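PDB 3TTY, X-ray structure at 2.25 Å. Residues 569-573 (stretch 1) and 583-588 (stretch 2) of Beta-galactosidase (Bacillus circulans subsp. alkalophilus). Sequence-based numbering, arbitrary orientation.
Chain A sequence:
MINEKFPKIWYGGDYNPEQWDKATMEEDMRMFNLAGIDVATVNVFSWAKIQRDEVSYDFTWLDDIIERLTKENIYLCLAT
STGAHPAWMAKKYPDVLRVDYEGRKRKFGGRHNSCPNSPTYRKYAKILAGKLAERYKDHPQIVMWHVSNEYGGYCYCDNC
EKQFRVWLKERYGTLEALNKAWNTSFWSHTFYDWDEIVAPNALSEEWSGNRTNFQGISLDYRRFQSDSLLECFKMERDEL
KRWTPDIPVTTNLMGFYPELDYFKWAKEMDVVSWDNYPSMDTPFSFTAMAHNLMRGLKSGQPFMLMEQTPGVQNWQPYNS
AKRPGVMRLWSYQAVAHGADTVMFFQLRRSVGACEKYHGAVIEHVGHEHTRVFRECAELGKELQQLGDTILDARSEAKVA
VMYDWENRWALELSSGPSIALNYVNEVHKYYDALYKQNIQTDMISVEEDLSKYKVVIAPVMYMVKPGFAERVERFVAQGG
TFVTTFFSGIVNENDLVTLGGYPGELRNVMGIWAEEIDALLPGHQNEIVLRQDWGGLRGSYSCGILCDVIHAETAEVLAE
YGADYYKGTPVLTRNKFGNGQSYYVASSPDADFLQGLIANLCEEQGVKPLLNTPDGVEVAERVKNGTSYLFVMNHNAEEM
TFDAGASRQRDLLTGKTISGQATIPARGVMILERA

Stretch 1 (569-573) TPVLT
Stretch 2 583-588: YYVASS

Contact between residues 569-573 and 583-588 in a beta-galactosidase, paired antiparallel where Leu 572 and Thr 573 meet Val 585 and Tyr 584, burying 331 Å² in total. The register sets Thr 573 beside Tyr 584 (CA-CA 5.3 Å, hydrogen-bonded pair), Leu 572 beside Val 585 (CA-CA 5.0 Å, non-hydrogen-bonded pair) and Val 571 nearest Ala 586 (CA-CA 4.7 Å). Stretch 1 runs extended from Thr 569 (phi/psi -102/161) through Pro 570 (-64/137, C-gamma exo), turns a corner at Val 571 (-124/-23) and Leu 572 (-129/125), and is extended again at Thr 573 (-128/153). Tyr 583 (-119/126; chi1 m, chi2 -93°) brings its CA to 3.2 Å from Thr 573 O, a CA-H...O contact to the same oxygen that accepts from Tyr 584 N. Tyr 584 (-108/125; chi1 t, chi2 92°) makes both hydrogen bonds of its pair with Thr 573: its N donates to Thr 573 O (3.1 Å, 149°), and its O accepts from Thr 573 N (3.2 Å, 159°) while also meeting Leu 572 CA at 3.5 Å. Thr 573 (chi1 p) and Tyr 584 share one face, so Thr 573 OG1 lies 3.3 Å from Tyr 584 CB; the tyrosine's end then leads away, and its OH bonds elsewhere in the structure. Val 585 (-109/105; chi1 t) faces the other side with Leu 572 (chi1 t, chi2 p), whose CD1 reaches Val 585 CG2 at 4.0 Å in an apolar contact. Ala 586 (-78/-1) leaves the extended conformation, yet its N donates an almost linear hydrogen bond to Val 571 O (2.8 Å, 178°), the shortest of the three. Its CB points toward stretch 1, 4.0 Å from CG2 of Val 571 (chi1 p). Ser 587 (-146/177; chi1 t) is extended again, with CB 4.0 Å from the same Val 571 CG2. Ser 588 (-95/108; chi1 t) continues onward, out of reach of stretch 1.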

# COMPACT_ATOMS: atom_id res chain seq x y z
N THR A 569 -3.20 3.36 40.37
CA THR A 569 -1.84 3.88 40.43
C THR A 569 -1.86 5.27 39.80
O THR A 569 -2.79 5.61 39.06
CB THR A 569 -0.82 2.93 39.75
OG1 THR A 569 -1.23 2.68 38.40
CG2 THR A 569 -0.73 1.60 40.51
N PRO A 570 -0.84 6.10 40.09
CA PRO A 570 -0.86 7.51 39.67
C PRO A 570 -0.86 7.73 38.16
O PRO A 570 -0.12 7.06 37.43
CB PRO A 570 0.43 8.08 40.28
CG PRO A 570 0.80 7.10 41.38
CD PRO A 570 0.35 5.77 40.89
N VAL A 571 -1.68 8.66 37.69
CA VAL A 571 -1.66 9.07 36.29
C VAL A 571 -1.43 10.58 36.17
O VAL A 571 -0.94 11.07 35.15
CB VAL A 571 -2.93 8.61 35.53
CG1 VAL A 571 -4.19 9.22 36.13
CG2 VAL A 571 -2.81 8.94 34.04
N LEU A 572 -1.76 11.32 37.24
CA LEU A 572 -1.38 12.73 37.31
C LEU A 572 -0.68 13.04 38.64
O LEU A 572 -1.23 12.78 39.72
CB LEU A 572 -2.58 13.65 37.12
CG LEU A 572 -2.25 15.14 37.20
CD1 LEU A 572 -1.31 15.55 36.07
CD2 LEU A 572 -3.53 16.00 37.20
N THR A 573 0.52 13.60 38.56
CA THR A 573 1.27 13.93 39.76
C THR A 573 1.74 15.38 39.75
O THR A 573 1.92 15.97 38.68
CB THR A 573 2.48 12.98 39.96
OG1 THR A 573 3.47 13.23 38.95
CG2 THR A 573 2.02 11.50 39.88
N TYR A 583 4.53 18.74 36.82
CA TYR A 583 3.38 17.87 36.63
C TYR A 583 3.70 16.78 35.62
O TYR A 583 4.13 17.06 34.50
CB TYR A 583 2.18 18.69 36.13
CG TYR A 583 1.63 19.68 37.14
CD1 TYR A 583 0.58 19.32 37.98
CD2 TYR A 583 2.14 20.97 37.24
CE1 TYR A 583 0.06 20.21 38.90
CE2 TYR A 583 1.64 21.86 38.16
CZ TYR A 583 0.60 21.47 38.99
OH TYR A 583 0.08 22.36 39.91
N TYR A 584 3.49 15.53 36.02
CA TYR A 584 3.72 14.41 35.12
C TYR A 584 2.38 13.82 34.70
O TYR A 584 1.57 13.46 35.55
CB TYR A 584 4.55 13.35 35.82
CG TYR A 584 5.13 12.30 34.92
CD1 TYR A 584 6.40 12.45 34.38
CD2 TYR A 584 4.43 11.14 34.62
CE1 TYR A 584 6.95 11.48 33.56
CE2 TYR A 584 4.97 10.15 33.78
CZ TYR A 584 6.24 10.34 33.26
OH TYR A 584 6.80 9.39 32.44
N VAL A 585 2.15 13.74 33.39
CA VAL A 585 0.89 13.21 32.87
C VAL A 585 1.17 11.85 32.25
O VAL A 585 1.72 11.77 31.15
CB VAL A 585 0.28 14.14 31.79
CG1 VAL A 585 -1.08 13.63 31.36
CG2 VAL A 585 0.17 15.57 32.32
N ALA A 586 0.78 10.78 32.95
CA ALA A 586 1.24 9.43 32.61
C ALA A 586 0.53 8.77 31.44
O ALA A 586 0.85 7.65 31.08
CB ALA A 586 1.17 8.51 33.84
N SER A 587 -0.43 9.47 30.84
CA SER A 587 -1.11 8.93 29.67
C SER A 587 -1.47 10.07 28.73
O SER A 587 -1.19 11.24 29.02
CB SER A 587 -2.37 8.17 30.09
OG SER A 587 -2.88 7.39 29.04
N SER A 588 -2.05 9.73 27.58
CA SER A 588 -2.53 10.74 26.65
C SER A 588 -4.01 10.96 26.93
O SER A 588 -4.85 10.09 26.64
CB SER A 588 -2.35 10.30 25.20
OG SER A 588 -2.64 11.38 24.33